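Local coordinates for protein endolysin B (Mycobacterium phage D29, PDB 3HC7) that cleaves the ester link between mycolic acids and the arabinogalactan-peptidoglycan layer of the host cell wall, helping the phage to lyse the cell, at residues Ala45-Val53 and Ile186-Ile194; Glu178-Ile186 and Leu207-Leu218. One frame throughout, in Å; residues are numbered along the deposited sequence.

Contact 1: Ala45-Val53 and Ile186-Ile194; sequences AAFPMWPSV and IVMKASGFI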
ATOM      1  N   ALA A  45      -9.610  -4.747  -5.013  1.00 37.62           N
ATOM      2  CA  ALA A  45     -10.643  -5.524  -4.325  1.00 37.82           C
ATOM      3  C   ALA A  45     -10.348  -5.694  -2.841  1.00 32.50           C
ATOM      4  O   ALA A  45      -9.200  -5.859  -2.448  1.00 36.25           O
ATOM      5  CB  ALA A  45     -10.810  -6.890  -4.989  1.00 40.16           C
ATOM      6  N   ALA A  46     -11.390  -5.654  -2.022  1.00 22.94           N
ATOM      7  CA  ALA A  46     -11.244  -5.914  -0.585  1.00 30.70           C
ATOM      8  C   ALA A  46     -10.942  -7.387  -0.287  1.00 35.93           C
ATOM      9  O   ALA A  46     -10.210  -7.705   0.658  1.00 36.64           O
ATOM     10  CB  ALA A  46     -12.491  -5.463   0.163  1.00 30.92           C
ATOM     11  N   PHE A  47     -11.510  -8.287  -1.088  1.00 33.74           N
ATOM     12  CA  PHE A  47     -11.263  -9.719  -0.917  1.00 32.04           C
ATOM     13  C   PHE A  47     -11.730 -10.543  -2.101  1.00 36.71           C
ATOM     14  O   PHE A  47     -12.876 -10.412  -2.522  1.00 36.45           O
ATOM     15  CB  PHE A  47     -11.931 -10.269   0.342  1.00 27.79           C
ATOM     16  CG  PHE A  47     -11.544 -11.693   0.632  1.00 34.90           C
ATOM     17  CD1 PHE A  47     -10.356 -11.980   1.293  1.00 29.91           C
ATOM     18  CD2 PHE A  47     -12.333 -12.746   0.192  1.00 35.03           C
ATOM     19  CE1 PHE A  47      -9.977 -13.296   1.540  1.00 29.22           C
ATOM     20  CE2 PHE A  47     -11.960 -14.062   0.435  1.00 39.39           C
ATOM     21  CZ  PHE A  47     -10.777 -14.336   1.107  1.00 31.17           C
ATOM     22  N   PRO A  48     -10.852 -11.421  -2.622  1.00 34.58           N
ATOM     23  CA  PRO A  48      -9.480 -11.619  -2.130  1.00 28.36           C
ATOM     24  C   PRO A  48      -8.587 -10.460  -2.553  1.00 33.76           C
ATOM     25  O   PRO A  48      -8.621 -10.040  -3.712  1.00 33.19           O
ATOM     26  CB  PRO A  48      -9.026 -12.893  -2.846  1.00 31.20           C
ATOM     27  CG  PRO A  48      -9.806 -12.911  -4.111  1.00 33.26           C
ATOM     28  CD  PRO A  48     -11.133 -12.228  -3.824  1.00 31.33           C
ATOM     29  N   MET A  49      -7.802  -9.947  -1.618  1.00 26.78           N
ATOM     30  CA  MET A  49      -6.967  -8.790  -1.883  1.00 29.39           C
ATOM     31  C   MET A  49      -5.670  -9.141  -2.619  1.00 30.53           C
ATOM     32  O   MET A  49      -5.292  -8.457  -3.566  1.00 30.76           O
ATOM     33  CB  MET A  49      -6.634  -8.072  -0.575  1.00 28.29           C
ATOM     34  CG  MET A  49      -5.869  -6.768  -0.758  1.00 29.40           C
ATOM     35  SD  MET A  49      -5.568  -5.941   0.815  1.00 39.54           S
ATOM     36  CE  MET A  49      -7.266  -5.551   1.280  1.00 48.93           C
ATOM     37  N   TRP A  50      -4.976 -10.190  -2.191  1.00 26.65           N
ATOM     38  CA  TRP A  50      -3.658 -10.425  -2.772  1.00 25.79           C
ATOM     39  C   TRP A  50      -3.651 -10.577  -4.298  1.00 26.64           C
ATOM     40  O   TRP A  50      -2.786 -10.005  -4.964  1.00 31.95           O
ATOM     41  CB  TRP A  50      -2.868 -11.551  -2.083  1.00 22.32           C
ATOM     42  CG  TRP A  50      -1.398 -11.340  -2.341  1.00 31.70           C
ATOM     43  CD1 TRP A  50      -0.629 -11.972  -3.276  1.00 29.13           C
ATOM     44  CD2 TRP A  50      -0.545 -10.374  -1.705  1.00 27.07           C
ATOM     45  NE1 TRP A  50       0.656 -11.480  -3.240  1.00 30.42           N
ATOM     46  CE2 TRP A  50       0.734 -10.499  -2.286  1.00 29.30           C
ATOM     47  CE3 TRP A  50      -0.732  -9.432  -0.685  1.00 25.09           C
ATOM     48  CZ2 TRP A  50       1.820  -9.712  -1.886  1.00 26.23           C
ATOM     49  CZ3 TRP A  50       0.344  -8.652  -0.290  1.00 30.19           C
ATOM     50  CH2 TRP A  50       1.606  -8.793  -0.893  1.00 28.99           C
ATOM     51  N   PRO A  51      -4.612 -11.327  -4.867  1.00 29.87           N
ATOM     52  CA  PRO A  51      -4.652 -11.361  -6.341  1.00 33.43           C
ATOM     53  C   PRO A  51      -4.852  -9.973  -6.914  1.00 33.67           C
ATOM     54  O   PRO A  51      -4.379  -9.690  -8.014  1.00 38.84           O
ATOM     55  CB  PRO A  51      -5.878 -12.228  -6.649  1.00 32.27           C
ATOM     56  CG  PRO A  51      -6.040 -13.095  -5.410  1.00 33.56           C
ATOM     57  CD  PRO A  51      -5.633 -12.204  -4.263  1.00 28.02           C
ATOM     58  N   SER A  52      -5.560  -9.116  -6.187  1.00 29.49           N
ATOM     59  CA  SER A  52      -5.744  -7.745  -6.641  1.00 24.57           C
ATOM     60  C   SER A  52      -4.392  -7.030  -6.633  1.00 30.67           C
ATOM     61  O   SER A  52      -4.021  -6.375  -7.602  1.00 32.84           O
ATOM     62  CB  SER A  52      -6.766  -7.013  -5.773  1.00 32.78           C
ATOM     63  OG  SER A  52      -6.979  -5.694  -6.251  1.00 36.02           O
ATOM     64  N   VAL A  53      -3.658  -7.176  -5.534  1.00 29.23           N
ATOM     65  CA  VAL A  53      -2.311  -6.626  -5.411  1.00 35.89           C
ATOM     66  C   VAL A  53      -1.384  -7.055  -6.556  1.00 29.43           C
ATOM     67  O   VAL A  53      -0.640  -6.237  -7.092  1.00 30.94           O
ATOM     68  CB  VAL A  53      -1.672  -7.009  -4.052  1.00 31.97           C
ATOM     69  CG1 VAL A  53      -0.196  -6.598  -4.005  1.00 26.75           C
ATOM     70  CG2 VAL A  53      -2.439  -6.367  -2.908  1.00 26.31           C
ATOM     71  N   ILE A 186      -3.647 -13.311   7.260  1.00 26.14           N
ATOM     72  CA  ILE A 186      -4.149 -14.382   6.414  1.00 24.56           C
ATOM     73  C   ILE A 186      -5.126 -13.847   5.363  1.00 27.58           C
ATOM     74  O   ILE A 186      -5.010 -14.159   4.171  1.00 24.47           O
ATOM     75  CB  ILE A 186      -4.798 -15.481   7.261  1.00 28.50           C
ATOM     76  CG1 ILE A 186      -3.693 -16.350   7.867  1.00 31.27           C
ATOM     77  CG2 ILE A 186      -5.760 -16.315   6.419  1.00 19.65           C
ATOM     78  CD1 ILE A 186      -4.163 -17.280   8.944  1.00 32.29           C
ATOM     79  N   VAL A 187      -6.078 -13.036   5.816  1.00 29.20           N
ATOM     80  CA  VAL A 187      -7.087 -12.448   4.938  1.00 25.66           C
ATOM     81  C   VAL A 187      -6.457 -11.615   3.815  1.00 32.59           C
ATOM     82  O   VAL A 187      -6.821 -11.727   2.638  1.00 30.60           O
ATOM     83  CB  VAL A 187      -8.102 -11.602   5.752  1.00 27.37           C
ATOM     84  CG1 VAL A 187      -8.872 -10.666   4.857  1.00 29.94           C
ATOM     85  CG2 VAL A 187      -9.053 -12.516   6.469  1.00 30.82           C
ATOM     86  N   MET A 188      -5.485 -10.797   4.173  1.00 26.31           N
ATOM     87  CA  MET A 188      -4.813  -9.974   3.176  1.00 27.10           C
ATOM     88  C   MET A 188      -3.984 -10.758   2.143  1.00 26.31           C
ATOM     89  O   MET A 188      -3.858 -10.321   0.996  1.00 29.16           O
ATOM     90  CB  MET A 188      -3.962  -8.920   3.857  1.00 22.27           C
ATOM     91  CG  MET A 188      -4.778  -7.821   4.508  1.00 31.99           C
ATOM     92  SD  MET A 188      -3.709  -6.672   5.380  1.00 71.00           S
ATOM     93  CE  MET A 188      -2.342  -6.581   4.240  1.00 36.32           C
ATOM     94  N   LYS A 189      -3.432 -11.908   2.534  1.00 25.84           N
ATOM     95  CA  LYS A 189      -2.584 -12.700   1.627  1.00 28.68           C
ATOM     96  C   LYS A 189      -3.307 -13.814   0.856  1.00 31.02           C
ATOM     97  O   LYS A 189      -2.743 -14.407  -0.064  1.00 26.95           O
ATOM     98  CB  LYS A 189      -1.427 -13.324   2.414  1.00 34.05           C
ATOM     99  CG  LYS A 189      -0.504 -12.309   3.054  1.00 39.42           C
ATOM    100  CD  LYS A 189       0.247 -12.920   4.221  1.00 49.57           C
ATOM    101  CE  LYS A 189       1.112 -14.097   3.796  1.00 56.03           C
ATOM    102  NZ  LYS A 189       1.907 -14.612   4.950  1.00 61.02           N
ATOM    103  N   ALA A 190      -4.547 -14.112   1.236  1.00 24.29           N
ATOM    104  CA  ALA A 190      -5.237 -15.284   0.713  1.00 21.62           C
ATOM    105  C   ALA A 190      -5.624 -15.137  -0.758  1.00 24.96           C
ATOM    106  O   ALA A 190      -5.898 -14.031  -1.223  1.00 23.54           O
ATOM    107  CB  ALA A 190      -6.487 -15.572   1.552  1.00 22.57           C
ATOM    108  N   SER A 191      -5.665 -16.260  -1.472  1.00 28.52           N
ATOM    109  CA  SER A 191      -6.132 -16.291  -2.856  1.00 35.36           C
ATOM    110  C   SER A 191      -7.661 -16.345  -2.921  1.00 32.51           C
ATOM    111  O   SER A 191      -8.257 -16.086  -3.965  1.00 39.01           O
ATOM    112  CB  SER A 191      -5.549 -17.504  -3.579  1.00 36.74           C
ATOM    113  OG  SER A 191      -5.883 -18.703  -2.899  1.00 35.86           O
ATOM    114  N   GLY A 192      -8.275 -16.683  -1.792  1.00 24.68           N
ATOM    115  CA  GLY A 192      -9.719 -16.889  -1.667  1.00 28.31           C
ATOM    116  C   GLY A 192      -9.984 -17.563  -0.327  1.00 28.60           C
ATOM    117  O   GLY A 192      -9.038 -17.886   0.392  1.00 29.38           O
ATOM    118  N   PHE A 193     -11.248 -17.792   0.023  1.00 25.53           N
ATOM    119  CA  PHE A 193     -11.567 -18.348   1.333  1.00 24.32           C
ATOM    120  C   PHE A 193     -11.328 -19.856   1.356  1.00 30.27           C
ATOM    121  O   PHE A 193     -10.770 -20.394   2.312  1.00 30.88           O
ATOM    122  CB  PHE A 193     -13.030 -18.061   1.707  1.00 27.30           C
ATOM    123  CG  PHE A 193     -13.249 -17.903   3.176  1.00 31.06           C
ATOM    124  CD1 PHE A 193     -13.129 -16.661   3.777  1.00 23.31           C
ATOM    125  CD2 PHE A 193     -13.552 -18.999   3.971  1.00 38.24           C
ATOM    126  CE1 PHE A 193     -13.322 -16.511   5.156  1.00 25.29           C
ATOM    127  CE2 PHE A 193     -13.743 -18.857   5.333  1.00 34.83           C
ATOM    128  CZ  PHE A 193     -13.623 -17.608   5.929  1.00 31.20           C
ATOM    129  N   ILE A 194     -11.773 -20.518   0.292  1.00 24.29           N
ATOM    130  CA  ILE A 194     -11.651 -21.962   0.132  1.00 32.22           C
ATOM    131  C   ILE A 194     -11.096 -22.223  -1.259  1.00 40.30           C
ATOM    132  O   ILE A 194     -11.531 -21.612  -2.239  1.00 39.31           O
ATOM    133  CB  ILE A 194     -13.030 -22.661   0.198  1.00 38.80           C
ATOM    134  CG1 ILE A 194     -13.953 -21.973   1.197  1.00 46.51           C
ATOM    135  CG2 ILE A 194     -12.879 -24.130   0.552  1.00 46.76           C
ATOM    136  CD1 ILE A 194     -15.347 -22.612   1.283  1.00 48.16           C
TER
HETATM  137  O   HOH W   1      -6.510 -11.796  -0.091  1.00 26.81           O

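Contact 2: Glu178-Ile186 and Leu207-Leu218; sequences EYEVAIGRI and LGQRPITEGIAL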
ATOM      1  N   GLU A 178       0.031 -12.133  17.521  1.00 36.41           N
ATOM      2  CA  GLU A 178      -1.248 -12.325  18.183  1.00 31.50           C
ATOM      3  C   GLU A 178      -2.242 -12.903  17.167  1.00 32.03           C
ATOM      4  O   GLU A 178      -2.200 -12.579  15.977  1.00 31.15           O
ATOM      5  CB  GLU A 178      -1.718 -10.985  18.755  1.00 39.30           C
ATOM      6  CG  GLU A 178      -3.207 -10.851  19.014  1.00 60.20           C
ATOM      7  CD  GLU A 178      -3.574  -9.447  19.476  1.00 72.51           C
ATOM      8  OE1 GLU A 178      -2.656  -8.681  19.843  1.00 77.41           O
ATOM      9  OE2 GLU A 178      -4.771  -9.104  19.472  1.00 73.36           O
ATOM     10  N   TYR A 179      -3.135 -13.757  17.653  1.00 33.45           N
ATOM     11  CA  TYR A 179      -4.102 -14.479  16.832  1.00 26.16           C
ATOM     12  C   TYR A 179      -4.894 -13.600  15.853  1.00 29.50           C
ATOM     13  O   TYR A 179      -4.928 -13.872  14.650  1.00 26.50           O
ATOM     14  CB  TYR A 179      -5.074 -15.213  17.757  1.00 30.04           C
ATOM     15  CG  TYR A 179      -6.125 -16.037  17.049  1.00 37.83           C
ATOM     16  CD1 TYR A 179      -5.794 -17.226  16.410  1.00 38.96           C
ATOM     17  CD2 TYR A 179      -7.454 -15.636  17.041  1.00 30.15           C
ATOM     18  CE1 TYR A 179      -6.759 -17.983  15.771  1.00 37.29           C
ATOM     19  CE2 TYR A 179      -8.419 -16.380  16.412  1.00 33.67           C
ATOM     20  CZ  TYR A 179      -8.074 -17.552  15.786  1.00 34.95           C
ATOM     21  OH  TYR A 179      -9.057 -18.287  15.184  1.00 31.83           O
ATOM     22  N   GLU A 180      -5.553 -12.571  16.380  1.00 27.93           N
ATOM     23  CA  GLU A 180      -6.337 -11.649  15.568  1.00 36.93           C
ATOM     24  C   GLU A 180      -5.476 -11.014  14.483  1.00 34.44           C
ATOM     25  O   GLU A 180      -5.902 -10.863  13.335  1.00 35.97           O
ATOM     26  CB  GLU A 180      -6.962 -10.556  16.449  1.00 31.78           C
ATOM     27  CG  GLU A 180      -8.107 -11.034  17.307  1.00 33.99           C
ATOM     28  CD  GLU A 180      -7.641 -11.684  18.599  1.00 41.45           C
ATOM     29  OE1 GLU A 180      -6.410 -11.781  18.805  1.00 36.90           O
ATOM     30  OE2 GLU A 180      -8.508 -12.096  19.401  1.00 38.09           O
ATOM     31  N   VAL A 181      -4.254 -10.652  14.851  1.00 31.13           N
ATOM     32  CA  VAL A 181      -3.329 -10.069  13.893  1.00 29.33           C
ATOM     33  C   VAL A 181      -2.957 -11.087  12.811  1.00 32.93           C
ATOM     34  O   VAL A 181      -2.922 -10.762  11.625  1.00 32.05           O
ATOM     35  CB  VAL A 181      -2.063  -9.515  14.593  1.00 34.32           C
ATOM     36  CG1 VAL A 181      -0.983  -9.199  13.586  1.00 28.64           C
ATOM     37  CG2 VAL A 181      -2.411  -8.272  15.405  1.00 36.44           C
ATOM     38  N   ALA A 182      -2.694 -12.327  13.216  1.00 27.61           N
ATOM     39  CA  ALA A 182      -2.326 -13.366  12.256  1.00 25.27           C
ATOM     40  C   ALA A 182      -3.454 -13.612  11.252  1.00 23.02           C
ATOM     41  O   ALA A 182      -3.215 -13.829  10.059  1.00 28.23           O
ATOM     42  CB  ALA A 182      -1.967 -14.663  12.986  1.00 24.21           C
ATOM     43  N   ILE A 183      -4.691 -13.590  11.736  1.00 22.34           N
ATOM     44  CA  ILE A 183      -5.816 -13.888  10.860  1.00 27.05           C
ATOM     45  C   ILE A 183      -6.044 -12.730   9.895  1.00 22.72           C
ATOM     46  O   ILE A 183      -6.352 -12.926   8.717  1.00 25.08           O
ATOM     47  CB  ILE A 183      -7.068 -14.258  11.669  1.00 27.28           C
ATOM     48  CG1 ILE A 183      -6.855 -15.638  12.304  1.00 31.88           C
ATOM     49  CG2 ILE A 183      -8.287 -14.257  10.773  1.00 23.78           C
ATOM     50  CD1 ILE A 183      -8.093 -16.256  12.844  1.00 41.72           C
ATOM     51  N   GLY A 184      -5.836 -11.515  10.386  1.00 27.47           N
ATOM     52  CA  GLY A 184      -5.765 -10.358   9.507  1.00 30.17           C
ATOM     53  C   GLY A 184      -4.751 -10.513   8.383  1.00 29.77           C
ATOM     54  O   GLY A 184      -5.049 -10.216   7.215  1.00 27.07           O
ATOM     55  N   ARG A 185      -3.544 -10.969   8.711  1.00 29.94           N
ATOM     56  CA  ARG A 185      -2.540 -11.188   7.660  1.00 31.59           C
ATOM     57  C   ARG A 185      -3.022 -12.271   6.713  1.00 30.79           C
ATOM     58  O   ARG A 185      -2.850 -12.174   5.510  1.00 23.19           O
ATOM     59  CB  ARG A 185      -1.180 -11.591   8.237  1.00 38.09           C
ATOM     60  CG  ARG A 185      -0.194 -10.458   8.345  1.00 42.68           C
ATOM     61  CD  ARG A 185       1.221 -10.963   8.585  1.00 34.44           C
ATOM     62  NE  ARG A 185       1.295 -11.843   9.735  1.00 37.65           N
ATOM     63  CZ  ARG A 185       1.559 -11.434  10.968  1.00 32.51           C
ATOM     64  NH1 ARG A 185       1.767 -10.150  11.217  1.00 34.25           N
ATOM     65  NH2 ARG A 185       1.613 -12.312  11.953  1.00 44.99           N
ATOM     66  N   ILE A 186      -3.647 -13.311   7.260  1.00 26.14           N
ATOM     67  CA  ILE A 186      -4.149 -14.382   6.414  1.00 24.56           C
ATOM     68  C   ILE A 186      -5.126 -13.847   5.363  1.00 27.58           C
ATOM     69  O   ILE A 186      -5.010 -14.159   4.171  1.00 24.47           O
ATOM     70  CB  ILE A 186      -4.798 -15.481   7.261  1.00 28.50           C
ATOM     71  CG1 ILE A 186      -3.693 -16.350   7.867  1.00 31.27           C
ATOM     72  CG2 ILE A 186      -5.760 -16.315   6.419  1.00 19.65           C
ATOM     73  CD1 ILE A 186      -4.163 -17.280   8.944  1.00 32.29           C
ATOM     74  N   LEU A 207      -2.003 -22.310  10.700  1.00 36.78           N
ATOM     75  CA  LEU A 207      -1.947 -21.468  11.903  1.00 35.06           C
ATOM     76  C   LEU A 207      -2.258 -22.249  13.169  1.00 42.72           C
ATOM     77  O   LEU A 207      -1.565 -22.111  14.181  1.00 42.74           O
ATOM     78  CB  LEU A 207      -2.910 -20.280  11.800  1.00 33.26           C
ATOM     79  CG  LEU A 207      -2.908 -19.326  13.002  1.00 33.97           C
ATOM     80  CD1 LEU A 207      -1.538 -18.685  13.164  1.00 37.42           C
ATOM     81  CD2 LEU A 207      -3.971 -18.249  12.860  1.00 32.25           C
ATOM     82  N   GLY A 208      -3.312 -23.056  13.121  1.00 36.93           N
ATOM     83  CA  GLY A 208      -3.757 -23.784  14.296  1.00 32.93           C
ATOM     84  C   GLY A 208      -4.164 -22.858  15.429  1.00 40.61           C
ATOM     85  O   GLY A 208      -4.853 -21.861  15.203  1.00 36.97           O
ATOM     86  N   GLN A 209      -3.725 -23.169  16.639  1.00 42.72           N
ATOM     87  CA  GLN A 209      -3.995 -22.382  17.834  1.00 38.72           C
ATOM     88  C   GLN A 209      -5.407 -22.471  18.379  1.00 39.66           C
ATOM     89  O   GLN A 209      -5.583 -22.716  19.536  1.00 46.02           O
ATOM     90  CB  GLN A 209      -3.592 -20.932  17.646  1.00 38.11           C
ATOM     91  CG  GLN A 209      -2.169 -20.805  17.376  1.00 45.85           C
ATOM     92  CD  GLN A 209      -1.714 -19.411  17.303  1.00 54.07           C
ATOM     93  OE1 GLN A 209      -0.693 -19.135  16.720  1.00 62.78           O
ATOM     94  NE2 GLN A 209      -2.445 -18.517  17.896  1.00 46.57           N
ATOM     95  N   ARG A 210      -6.398 -22.253  17.545  1.00 39.13           N
ATOM     96  CA  ARG A 210      -7.798 -22.248  17.976  1.00 43.14           C
ATOM     97  C   ARG A 210      -8.655 -23.002  16.974  1.00 37.82           C
ATOM     98  O   ARG A 210      -8.230 -23.210  15.842  1.00 37.69           O
ATOM     99  CB  ARG A 210      -8.316 -20.815  18.099  1.00 44.12           C
ATOM    100  CG  ARG A 210      -7.432 -19.912  18.915  1.00 46.81           C
ATOM    101  CD  ARG A 210      -8.184 -18.678  19.344  1.00 45.62           C
ATOM    102  NE  ARG A 210      -7.299 -17.693  19.957  1.00 42.17           N
ATOM    103  CZ  ARG A 210      -7.702 -16.501  20.379  1.00 43.34           C
ATOM    104  NH1 ARG A 210      -8.978 -16.155  20.255  1.00 43.17           N
ATOM    105  NH2 ARG A 210      -6.835 -15.656  20.914  1.00 47.77           N
ATOM    106  N   PRO A 211      -9.874 -23.398  17.378  1.00 27.98           N
ATOM    107  CA  PRO A 211     -10.708 -24.195  16.473  1.00 35.14           C
ATOM    108  C   PRO A 211     -10.880 -23.528  15.119  1.00 38.39           C
ATOM    109  O   PRO A 211     -10.938 -22.299  15.016  1.00 38.58           O
ATOM    110  CB  PRO A 211     -12.044 -24.278  17.214  1.00 37.88           C
ATOM    111  CG  PRO A 211     -11.657 -24.214  18.661  1.00 38.96           C
ATOM    112  CD  PRO A 211     -10.513 -23.219  18.695  1.00 41.47           C
ATOM    113  N   ILE A 212     -10.947 -24.344  14.077  1.00 29.55           N
ATOM    114  CA  ILE A 212     -11.059 -23.819  12.723  1.00 28.14           C
ATOM    115  C   ILE A 212     -12.283 -22.912  12.587  1.00 29.49           C
ATOM    116  O   ILE A 212     -12.213 -21.847  11.975  1.00 35.57           O
ATOM    117  CB  ILE A 212     -11.105 -24.956  11.679  1.00 32.31           C
ATOM    118  CG1 ILE A 212      -9.723 -25.589  11.537  1.00 43.07           C
ATOM    119  CG2 ILE A 212     -11.541 -24.411  10.330  1.00 38.60           C
ATOM    120  CD1 ILE A 212      -8.673 -24.608  11.042  1.00 42.31           C
ATOM    121  N   THR A 213     -13.395 -23.331  13.182  1.00 31.66           N
ATOM    122  CA  THR A 213     -14.631 -22.558  13.108  1.00 34.05           C
ATOM    123  C   THR A 213     -14.467 -21.141  13.680  1.00 32.85           C
ATOM    124  O   THR A 213     -15.047 -20.180  13.176  1.00 27.47           O
ATOM    125  CB  THR A 213     -15.773 -23.279  13.850  1.00 34.62           C
ATOM    126  OG1 THR A 213     -15.354 -23.596  15.179  1.00 39.40           O
ATOM    127  CG2 THR A 213     -16.147 -24.577  13.141  1.00 34.52           C
ATOM    128  N   GLU A 214     -13.676 -21.013  14.736  1.00 26.18           N
ATOM    129  CA  GLU A 214     -13.442 -19.706  15.322  1.00 32.10           C
ATOM    130  C   GLU A 214     -12.654 -18.837  14.346  1.00 31.07           C
ATOM    131  O   GLU A 214     -12.907 -17.632  14.220  1.00 25.94           O
ATOM    132  CB  GLU A 214     -12.702 -19.834  16.658  1.00 38.00           C
ATOM    133  CG  GLU A 214     -12.227 -18.500  17.208  1.00 42.81           C
ATOM    134  CD  GLU A 214     -11.712 -18.587  18.647  1.00 42.41           C
ATOM    135  OE1 GLU A 214     -11.714 -19.694  19.229  1.00 42.61           O
ATOM    136  OE2 GLU A 214     -11.307 -17.536  19.192  1.00 41.04           O
ATOM    137  N   GLY A 215     -11.714 -19.459  13.637  1.00 24.70           N
ATOM    138  CA  GLY A 215     -10.905 -18.738  12.671  1.00 23.16           C
ATOM    139  C   GLY A 215     -11.713 -18.343  11.440  1.00 28.20           C
ATOM    140  O   GLY A 215     -11.518 -17.271  10.854  1.00 22.33           O
ATOM    141  N   ILE A 216     -12.635 -19.209  11.043  1.00 27.78           N
ATOM    142  CA  ILE A 216     -13.498 -18.917   9.906  1.00 31.14           C
ATOM    143  C   ILE A 216     -14.375 -17.700  10.218  1.00 27.17           C
ATOM    144  O   ILE A 216     -14.484 -16.762   9.416  1.00 27.15           O
ATOM    145  CB  ILE A 216     -14.378 -20.135   9.570  1.00 31.77           C
ATOM    146  CG1 ILE A 216     -13.541 -21.227   8.906  1.00 31.22           C
ATOM    147  CG2 ILE A 216     -15.549 -19.739   8.681  1.00 26.08           C
ATOM    148  CD1 ILE A 216     -14.263 -22.558   8.807  1.00 33.74           C
ATOM    149  N   ALA A 217     -14.973 -17.713  11.402  1.00 31.87           N
ATOM    150  CA  ALA A 217     -15.829 -16.615  11.834  1.00 34.06           C
ATOM    151  C   ALA A 217     -15.089 -15.279  11.887  1.00 34.59           C
ATOM    152  O   ALA A 217     -15.599 -14.272  11.396  1.00 29.15           O
ATOM    153  CB  ALA A 217     -16.436 -16.926  13.166  1.00 26.31           C
ATOM    154  N   LEU A 218     -13.900 -15.259  12.483  1.00 31.98           N
ATOM    155  CA  LEU A 218     -13.146 -14.007  12.579  1.00 31.89           C
ATOM    156  C   LEU A 218     -12.712 -13.506  11.204  1.00 24.50           C
ATOM    157  O   LEU A 218     -12.790 -12.313  10.912  1.00 26.48           O
ATOM    158  CB  LEU A 218     -11.933 -14.142  13.495  1.00 26.84           C
ATOM    159  CG  LEU A 218     -11.059 -12.883  13.580  1.00 34.15           C
ATOM    160  CD1 LEU A 218     -11.839 -11.748  14.215  1.00 26.90           C
ATOM    161  CD2 LEU A 218      -9.780 -13.150  14.361  1.00 30.39           C
TER
HETATM  162  O   HOH W   2      -8.763 -20.661  14.026  1.00 31.92           O
HETATM  163  O   HOH W   3      -8.448 -13.677  21.681  1.00 58.76           O

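Contact 1: Ala45-Val53 and Ile186-Ile194
The loop leading into helix 50-70 crosses the C-terminal end of helix 179-189 closely enough for Trp50 and Lys189 to bring their CA atoms within 5.1 Å. In this alpha/beta hydrolase of cutinase type, the contact joins a helix packed beside helix 83-96, which begins directly after the active-site Ser82, to the end of a helix that lies far from it in sequence. Phe47 is the residue most covered by the other segment. With CG anti to the backbone N (chi1 -173°), its ring extends to the second segment, where the carbonyl O of Val187 meets CE1 in the ring plane at 3.7 Å. CD1 of the same ring touches CG1 of Val187, and its tip, CZ, abuts the backbone at Gly192, 3.6 Å from that residue's C. Pro48, which follows a cis peptide bond, lays its CB over the centre of one face of the Phe47 ring, and the same atom also meets Ser191 O. Deeper in, SD of Met49 packs on CG of Met188, a sulfur-to-methylene contact at 4.2 Å. No direct hydrogen bond clearly spans the segments; where helix 179-189 ends, a water links them. It accepts from Trp50 N at 3.1 Å and lies 2.7 Å from Val187 O and 2.6 Å from Ala190 O, placed to donate to either, though more acceptors lie near it than it has protons.

Contact 2: Glu178-Ile186 and Leu207-Leu218
Tyr179, in the first turn of helix 179-189, drives its side chain into a knobs-into-holes pocket: Glu214, Gly215 and Leu218 come from helix 212-230, Leu207 closes the hole from the end of helix 200-207, and the short segments 179-186 and 212-218 cross at -64°. CG of Tyr179 stands anti to the backbone N (chi1 -179°), which carries the ring straight across to helix 212-230, where Tyr179 OH comes within 3.2 Å of Gly215 CA. Glycine at this position lets the phenol approach so near. The tight part continues on the face of the ring turned to Ile183. Ile183 covers that face with CG1, while its CD1 meets CD2 of Leu218 at 3.8 Å. Leu207 is the reciprocal knob, its two methyls lodged among Tyr179, Ala182, Ile183 and Ile186. The other face of the tyrosine belongs to the solvent side, where exposed Arg210 lies along it. Arg210 CD stands over the ring centre, 3.6 Å from the centroid, in a CH-pi contact, and the guanidinium continues past the middle as an offset cation-pi stack with planes only 8° apart. The edge of that guanidinium is held too: Arg210 NH1 makes a salt bridge to OE2 of Glu214 at 2.9 Å, the oxygen lying in the guanidinium plane. NH2 donates to a water that in turn donates to OE2 of Glu180, so this second carboxylate is reached only loosely. Another water joins Tyr179 OH to Pro211 O. The phenol is thus hydrated at its buried tip, and the arginine's rotation is probably fixed by ring and carboxylate together, its charge partly balanced by Glu214 and Glu180.

In the fold
Helix 179-189 serves both contacts, and Ile186 belongs to both: contact 2 uses the helix's first eight residues, contact 1 its C-terminal end. Their centres lie 15 Å apart, and they meet where Phe193 CZ touches Ile216 O at 3.7 Å. Helix 212-230 also serves both: its first turns form contact 2, and farther along Ile223 packs on Phe47, Val187 and Phe193 of contact 1. Contact 1 is the one nearer the catalytic machinery: the side chain of Met49 is about 7 Å from that of Ser82, and that of Met188 about 9 Å from that of Asp166, the inferred acid. Contact 2, centred about 23 Å from the middle of the chain, lies away from the active site and joins peripheral helices.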